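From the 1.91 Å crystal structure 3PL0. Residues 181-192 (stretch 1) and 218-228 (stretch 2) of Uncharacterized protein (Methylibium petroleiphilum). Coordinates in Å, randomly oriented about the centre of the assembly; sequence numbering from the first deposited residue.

Stretch 1 (181-192) QGVRGGETRVFD
Stretch 2 (218-228) IHESTPLLPLD

Two short antiparallel ladders, each with its own pair of strands, meet end to end here, and the joint between them is built on glycine. Gly-185 (phi/psi 75/-154) and Gly-186 (59/39) interrupt the ladder without shifting it: Gly-185 pairs with Leu-224, at a CA-CA distance of 4.6 Å, and Thr-188 pairs with Ser-221 at 4.3 Å in the same register. The principle is that an interruption in a sheet can be absorbed by unusual backbone conformation and by substitute hydrogen bonds. A CB on Gly-185 would lie 2.1 Å from Pro-223 O, besides jamming against the preceding carbonyl, and one on Gly-186 would lie 2.9 Å from Leu-224 CD2. Both clash, so the bare backbone fits.

The backbone polar groups at the joint find partners in stretch 2. Gly-186 N donates to Pro-223 O at 3.2 Å and, weakly, to Thr-222 O at 3.1 Å. Thr-222, at chi1 68° (p), receives Glu-187 N on its OG1 at 2.9 Å, while Thr-222 N donates to Glu-187 O at 2.8 Å. One threonine thus answers both backbone polar groups of Glu-187, the hydroxyl serving where a strand would normally offer a carbonyl. Leu-224 (m, t) covers the turn, its CD2 3.8 Å from Gly-186 CA and 4.3 Å from CG2 of the buried Val-183 (m).

Beyond the joint, strands 188-192 and 218-221 run at 165° with axes 4.7 Å apart at closest approach. Arg-189 pairs with Glu-220 through Arg-189 N to Glu-220 O, 3.0 Å, and Glu-220 N to Arg-189 O, 3.1 Å. Phe-191 pairs with Ile-218 through Phe-191 N to Ile-218 O, 2.9 Å, and Ile-218 N to Phe-191 O, 3.0 Å. Between them sits the non-hydrogen-bonded pair Val-190 and His-219, CA-CA 4.4 Å, where CA-H groups approach carbonyls instead: Val-190 CA lies 3.4 Å from Ile-218 O.

Alternation sorts the side chains. Thr-188, Val-190 (t), His-219 (p) and Ser-221 (p) share one face, where all but Ser-221 are buried. The other carries Arg-189, Phe-191, Ile-218 and Glu-220. There Glu-220 (p, t) brings OE2 to 2.9 Å from Arg-189 NH1, a salt bridge near the guanidinium plane, and the same OE2 lies at the edge of the Phe-191 ring (m, chi2 -89°), 4.0 Å from CE2. Arg-189 (m, chi2 92°) also bonds through NE to Glu-187 OE1 at 2.8 Å, so its charge meets two carboxylates, while Thr-222 CG2 covers one guanidinium face. Phe-191 CB packs 4.0 Å from Ile-218 CG1 (p, t).

The other ladder, strands 183-185 and 224-226, is more splayed, at 142°. Arg-184 N to Leu-225 O, 2.8 Å, and Leu-225 N to Arg-184 O, 2.9 Å, form its closed pair; Leu-227 N to Gly-182 O, 2.8 Å, extends it. Gly-182, at 68/17, has a glycine-favouring positive phi. Water 1 donates to Gly-182 O (2.7 Å) and accepts from Asp-228 N (2.9 Å). Exposed Arg-184 (p, t) lays its guanidinium over Leu-225 CB. Altogether 987 Å² is buried.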

ATOM      1  N   GLN A 181       7.381  14.967  -4.397  1.00 31.86           N
ATOM      2  CA  GLN A 181       7.991  16.225  -4.755  1.00 33.80           C
ATOM      3  C   GLN A 181       9.065  15.984  -5.740  1.00 31.52           C
ATOM      4  O   GLN A 181       9.812  15.017  -5.624  1.00 31.11           O
ATOM      5  CB  GLN A 181       8.768  16.786  -3.578  1.00 36.11           C
ATOM      6  CG  GLN A 181       8.042  17.426  -2.545  1.00 44.93           C
ATOM      7  CD  GLN A 181       9.008  17.875  -1.501  1.00 51.02           C
ATOM      8  OE1 GLN A 181       9.847  18.762  -1.738  1.00 59.73           O
ATOM      9  NE2 GLN A 181       8.943  17.241  -0.352  1.00 48.72           N
ATOM     10  N   GLY A 182       9.232  16.939  -6.642  1.00 31.83           N
ATOM     11  CA  GLY A 182      10.401  17.011  -7.471  1.00 31.41           C
ATOM     12  C   GLY A 182      10.518  15.887  -8.469  1.00 29.41           C
ATOM     13  O   GLY A 182      11.610  15.652  -8.983  1.00 27.96           O
ATOM     14  N   VAL A 183       9.422  15.182  -8.734  1.00 26.97           N
ATOM     15  CA  VAL A 183       9.471  14.005  -9.611  1.00 27.45           C
ATOM     16  C   VAL A 183       8.325  13.953 -10.612  1.00 31.31           C
ATOM     17  O   VAL A 183       7.238  14.483 -10.366  1.00 30.52           O
ATOM     18  CB  VAL A 183       9.498  12.662  -8.804  1.00 32.03           C
ATOM     19  CG1 VAL A 183      10.707  12.635  -7.851  1.00 28.93           C
ATOM     20  CG2 VAL A 183       8.183  12.455  -8.012  1.00 25.90           C
ATOM     21  N   ARG A 184       8.570  13.298 -11.741  1.00 31.67           N
ATOM     22  CA  ARG A 184       7.472  12.761 -12.536  1.00 33.91           C
ATOM     23  C   ARG A 184       7.674  11.241 -12.688  1.00 32.43           C
ATOM     24  O   ARG A 184       8.503  10.638 -11.999  1.00 32.24           O
ATOM     25  CB  ARG A 184       7.349  13.476 -13.875  1.00 37.74           C
ATOM     26  CG  ARG A 184       8.514  13.272 -14.776  1.00 44.32           C
ATOM     27  CD  ARG A 184       8.361  14.111 -16.084  1.00 53.59           C
ATOM     28  NE  ARG A 184       9.697  14.473 -16.521  1.00 58.23           N
ATOM     29  CZ  ARG A 184      10.541  13.659 -17.155  1.00 63.35           C
ATOM     30  NH1 ARG A 184      10.183  12.419 -17.493  1.00 64.51           N
ATOM     31  NH2 ARG A 184      11.754  14.107 -17.476  1.00 68.84           N
ATOM     32  N   GLY A 185       6.882  10.599 -13.538  1.00 30.61           N
ATOM     33  CA  GLY A 185       6.826   9.145 -13.494  1.00 30.41           C
ATOM     34  C   GLY A 185       6.018   8.710 -12.276  1.00 24.58           C
ATOM     35  O   GLY A 185       5.181   9.454 -11.780  1.00 27.47           O
ATOM     36  N   GLY A 186       6.277   7.519 -11.765  1.00 26.42           N
ATOM     37  CA  GLY A 186       5.491   6.967 -10.677  1.00 26.51           C
ATOM     38  C   GLY A 186       4.017   6.839 -11.029  1.00 24.26           C
ATOM     39  O   GLY A 186       3.156   7.126 -10.234  1.00 27.49           O
ATOM     40  N   GLU A 187       3.745   6.447 -12.262  1.00 26.43           N
ATOM     41  CA  GLU A 187       2.404   6.208 -12.708  1.00 24.76           C
ATOM     42  C   GLU A 187       2.031   4.812 -12.275  1.00 21.89           C
ATOM     43  O   GLU A 187       2.814   3.895 -12.445  1.00 25.85           O
ATOM     44  CB  GLU A 187       2.403   6.263 -14.228  1.00 25.03           C
ATOM     45  CG  GLU A 187       1.100   5.967 -14.855  1.00 26.95           C
ATOM     46  CD  GLU A 187       1.203   6.073 -16.361  1.00 34.20           C
ATOM     47  OE1 GLU A 187       1.819   5.166 -16.999  1.00 28.33           O
ATOM     48  OE2 GLU A 187       0.661   7.088 -16.876  1.00 31.23           O
ATOM     49  N   THR A 188       0.841   4.634 -11.739  1.00 23.81           N
ATOM     50  CA  THR A 188       0.343   3.308 -11.354  1.00 22.76           C
ATOM     51  C   THR A 188      -0.283   2.649 -12.562  1.00 21.62           C
ATOM     52  O   THR A 188      -0.968   3.312 -13.352  1.00 24.17           O
ATOM     53  CB  THR A 188      -0.772   3.420 -10.295  1.00 25.41           C
ATOM     54  OG1 THR A 188      -0.277   4.183  -9.191  1.00 26.49           O
ATOM     55  CG2 THR A 188      -1.257   2.023  -9.802  1.00 24.24           C
ATOM     56  N   ARG A 189      -0.079   1.352 -12.696  1.00 22.78           N
ATOM     57  CA  ARG A 189      -0.921   0.534 -13.579  1.00 23.90           C
ATOM     58  C   ARG A 189      -1.565  -0.631 -12.827  1.00 25.33           C
ATOM     59  O   ARG A 189      -0.908  -1.273 -11.985  1.00 26.24           O
ATOM     60  CB  ARG A 189      -0.086  -0.034 -14.707  1.00 25.65           C
ATOM     61  CG  ARG A 189       0.287   0.965 -15.765  1.00 28.93           C
ATOM     62  CD  ARG A 189       1.598   1.640 -15.511  1.00 26.30           C
ATOM     63  NE  ARG A 189       2.096   2.365 -16.678  1.00 24.84           N
ATOM     64  CZ  ARG A 189       2.826   1.802 -17.631  1.00 28.70           C
ATOM     65  NH1 ARG A 189       3.163   0.523 -17.545  1.00 27.51           N
ATOM     66  NH2 ARG A 189       3.257   2.508 -18.657  1.00 29.33           N
ATOM     67  N   VAL A 190      -2.838  -0.905 -13.148  1.00 27.76           N
ATOM     68  CA  VAL A 190      -3.582  -2.044 -12.607  1.00 23.54           C
ATOM     69  C   VAL A 190      -4.088  -2.857 -13.792  1.00 26.20           C
ATOM     70  O   VAL A 190      -4.594  -2.269 -14.757  1.00 22.39           O
ATOM     71  CB  VAL A 190      -4.728  -1.568 -11.746  1.00 25.46           C
ATOM     72  CG1 VAL A 190      -5.490  -2.801 -11.138  1.00 22.77           C
ATOM     73  CG2 VAL A 190      -4.168  -0.715 -10.634  1.00 19.25           C
ATOM     74  N   PHE A 191      -3.862  -4.179 -13.767  1.00 23.59           N
ATOM     75  CA  PHE A 191      -4.341  -5.040 -14.821  1.00 23.55           C
ATOM     76  C   PHE A 191      -5.221  -6.142 -14.254  1.00 24.10           C
ATOM     77  O   PHE A 191      -4.926  -6.689 -13.208  1.00 25.71           O
ATOM     78  CB  PHE A 191      -3.163  -5.713 -15.522  1.00 26.76           C
ATOM     79  CG  PHE A 191      -2.189  -4.764 -16.128  1.00 21.28           C
ATOM     80  CD1 PHE A 191      -2.353  -4.327 -17.425  1.00 28.44           C
ATOM     81  CD2 PHE A 191      -1.083  -4.351 -15.408  1.00 25.73           C
ATOM     82  CE1 PHE A 191      -1.442  -3.447 -18.006  1.00 30.07           C
ATOM     83  CE2 PHE A 191      -0.154  -3.459 -15.963  1.00 29.04           C
ATOM     84  CZ  PHE A 191      -0.338  -3.008 -17.275  1.00 33.71           C
ATOM     85  N   ASP A 192      -6.245  -6.507 -14.991  1.00 27.53           N
ATOM     86  CA  ASP A 192      -6.960  -7.765 -14.789  1.00 29.30           C
ATOM     87  C   ASP A 192      -5.975  -8.939 -14.770  1.00 31.77           C
ATOM     88  O   ASP A 192      -5.167  -9.072 -15.656  1.00 30.50           O
ATOM     89  CB  ASP A 192      -7.892  -7.992 -15.978  1.00 28.06           C
ATOM     90  CG  ASP A 192      -8.855  -9.170 -15.765  1.00 37.74           C
ATOM     91  OD1 ASP A 192      -8.711  -9.885 -14.764  1.00 37.01           O
ATOM     92  OD2 ASP A 192      -9.733  -9.379 -16.623  1.00 40.68           O
ATOM     93  N   ILE A 218      -3.338  -7.485 -10.838  1.00 24.23           N
ATOM     94  CA  ILE A 218      -1.921  -7.262 -10.585  1.00 25.47           C
ATOM     95  C   ILE A 218      -1.614  -5.780 -10.829  1.00 27.18           C
ATOM     96  O   ILE A 218      -2.390  -5.063 -11.461  1.00 25.52           O
ATOM     97  CB  ILE A 218      -1.005  -8.188 -11.406  1.00 23.16           C
ATOM     98  CG1 ILE A 218      -1.200  -7.986 -12.928  1.00 27.45           C
ATOM     99  CG2 ILE A 218      -1.201  -9.701 -10.970  1.00 22.96           C
ATOM    100  CD1 ILE A 218      -0.257  -8.828 -13.764  1.00 28.91           C
ATOM    101  N   HIS A 219      -0.504  -5.297 -10.285  1.00 25.47           N
ATOM    102  CA  HIS A 219      -0.247  -3.873 -10.368  1.00 22.39           C
ATOM    103  C   HIS A 219       1.248  -3.578 -10.344  1.00 22.46           C
ATOM    104  O   HIS A 219       2.090  -4.488 -10.179  1.00 23.16           O
ATOM    105  CB  HIS A 219      -1.004  -3.153  -9.249  1.00 24.69           C
ATOM    106  CG  HIS A 219      -0.472  -3.459  -7.882  1.00 30.68           C
ATOM    107  ND1 HIS A 219       0.365  -2.598  -7.192  1.00 29.38           N
ATOM    108  CD2 HIS A 219      -0.608  -4.559  -7.104  1.00 31.45           C
ATOM    109  CE1 HIS A 219       0.708  -3.154  -6.039  1.00 40.45           C
ATOM    110  NE2 HIS A 219       0.116  -4.338  -5.953  1.00 36.59           N
ATOM    111  N   GLU A 220       1.584  -2.315 -10.554  1.00 25.09           N
ATOM    112  CA  GLU A 220       2.980  -1.893 -10.698  1.00 24.93           C
ATOM    113  C   GLU A 220       2.975  -0.409 -10.664  1.00 25.97           C
ATOM    114  O   GLU A 220       1.909   0.222 -10.730  1.00 24.11           O
ATOM    115  CB  GLU A 220       3.592  -2.423 -12.022  1.00 28.99           C
ATOM    116  CG  GLU A 220       2.960  -1.806 -13.275  1.00 28.61           C
ATOM    117  CD  GLU A 220       3.508  -2.314 -14.566  1.00 36.79           C
ATOM    118  OE1 GLU A 220       3.940  -3.483 -14.644  1.00 34.71           O
ATOM    119  OE2 GLU A 220       3.396  -1.561 -15.554  1.00 31.87           O
ATOM    120  N   SER A 221       4.154   0.201 -10.574  1.00 25.06           N
ATOM    121  CA  SER A 221       4.232   1.614 -10.847  1.00 28.22           C
ATOM    122  C   SER A 221       5.494   1.892 -11.607  1.00 29.04           C
ATOM    123  O   SER A 221       6.497   1.209 -11.417  1.00 27.97           O
ATOM    124  CB  SER A 221       4.160   2.464  -9.597  1.00 31.17           C
ATOM    125  OG  SER A 221       5.265   2.229  -8.806  1.00 34.91           O
ATOM    126  N   THR A 222       5.455   2.921 -12.441  1.00 26.41           N
ATOM    127  CA  THR A 222       6.592   3.250 -13.266  1.00 25.64           C
ATOM    128  C   THR A 222       7.686   3.972 -12.488  1.00 27.19           C
ATOM    129  O   THR A 222       7.417   4.615 -11.499  1.00 23.56           O
ATOM    130  CB  THR A 222       6.175   4.089 -14.446  1.00 23.84           C
ATOM    131  OG1 THR A 222       5.752   5.370 -13.986  1.00 27.93           O
ATOM    132  CG2 THR A 222       5.051   3.327 -15.241  1.00 27.20           C
ATOM    133  N   PRO A 223       8.925   3.876 -12.954  1.00 27.43           N
ATOM    134  CA  PRO A 223      10.030   4.538 -12.236  1.00 29.01           C
ATOM    135  C   PRO A 223       9.847   6.063 -12.108  1.00 27.63           C
ATOM    136  O   PRO A 223       9.176   6.716 -12.941  1.00 25.57           O
ATOM    137  CB  PRO A 223      11.261   4.234 -13.117  1.00 29.51           C
ATOM    138  CG  PRO A 223      10.875   3.118 -13.962  1.00 32.67           C
ATOM    139  CD  PRO A 223       9.384   3.175 -14.165  1.00 29.73           C
ATOM    140  N   LEU A 224      10.427   6.621 -11.060  1.00 26.72           N
ATOM    141  CA  LEU A 224      10.466   8.068 -10.864  1.00 26.47           C
ATOM    142  C   LEU A 224      11.542   8.662 -11.749  1.00 28.79           C
ATOM    143  O   LEU A 224      12.480   7.997 -12.094  1.00 29.72           O
ATOM    144  CB  LEU A 224      10.728   8.450  -9.400  1.00 26.22           C
ATOM    145  CG  LEU A 224       9.839   7.801  -8.356  1.00 26.53           C
ATOM    146  CD1 LEU A 224      10.319   8.237  -6.990  1.00 24.92           C
ATOM    147  CD2 LEU A 224       8.401   8.171  -8.610  1.00 27.14           C
ATOM    148  N   LEU A 225      11.340   9.906 -12.172  1.00 33.15           N
ATOM    149  CA  LEU A 225      12.352  10.660 -12.894  1.00 34.41           C
ATOM    150  C   LEU A 225      12.326  12.029 -12.284  1.00 35.35           C
ATOM    151  O   LEU A 225      11.245  12.650 -12.148  1.00 36.50           O
ATOM    152  CB  LEU A 225      12.058  10.702 -14.381  1.00 38.65           C
ATOM    153  CG  LEU A 225      12.024   9.320 -15.095  1.00 43.67           C
ATOM    154  CD1 LEU A 225      10.993   9.342 -16.210  1.00 50.33           C
ATOM    155  CD2 LEU A 225      13.447   8.872 -15.599  1.00 46.89           C
ATOM    156  N   PRO A 226      13.494  12.499 -11.851  1.00 34.05           N
ATOM    157  CA  PRO A 226      13.590  13.824 -11.255  1.00 33.54           C
ATOM    158  C   PRO A 226      13.119  14.921 -12.193  1.00 33.25           C
ATOM    159  O   PRO A 226      13.440  14.885 -13.342  1.00 31.74           O
ATOM    160  CB  PRO A 226      15.103  13.990 -10.986  1.00 36.56           C
ATOM    161  CG  PRO A 226      15.655  12.605 -10.976  1.00 36.76           C
ATOM    162  CD  PRO A 226      14.785  11.782 -11.876  1.00 35.03           C
ATOM    163  N   LEU A 227      12.382  15.909 -11.712  1.00 35.85           N
ATOM    164  CA  LEU A 227      12.005  17.036 -12.567  1.00 37.55           C
ATOM    165  C   LEU A 227      13.218  17.895 -12.913  1.00 43.12           C
ATOM    166  O   LEU A 227      13.347  18.404 -14.044  1.00 41.54           O
ATOM    167  CB  LEU A 227      10.942  17.889 -11.887  1.00 38.10           C
ATOM    168  CG  LEU A 227       9.581  17.191 -11.782  1.00 41.06           C
ATOM    169  CD1 LEU A 227       8.624  18.018 -10.914  1.00 37.81           C
ATOM    170  CD2 LEU A 227       9.017  16.922 -13.169  1.00 42.26           C
ATOM    171  N   ASP A 228      14.106  18.063 -11.937  1.00 43.20           N
ATOM    172  CA  ASP A 228      15.281  18.932 -12.087  1.00 45.76           C
ATOM    173  C   ASP A 228      16.551  18.107 -11.786  1.00 48.40           C
ATOM    174  O   ASP A 228      17.190  18.297 -10.750  1.00 47.57           O
ATOM    175  CB  ASP A 228      15.150  20.167 -11.167  1.00 43.16           C
ATOM    176  CG  ASP A 228      16.255  21.229 -11.420  1.00 53.97           C
ATOM    177  OD1 ASP A 228      17.076  21.039 -12.373  1.00 48.38           O
ATOM    178  OD2 ASP A 228      16.298  22.238 -10.653  1.00 54.62           O
TER
HETATM  179  O   HOH W   1      13.637  17.466  -9.174  1.00 34.24           O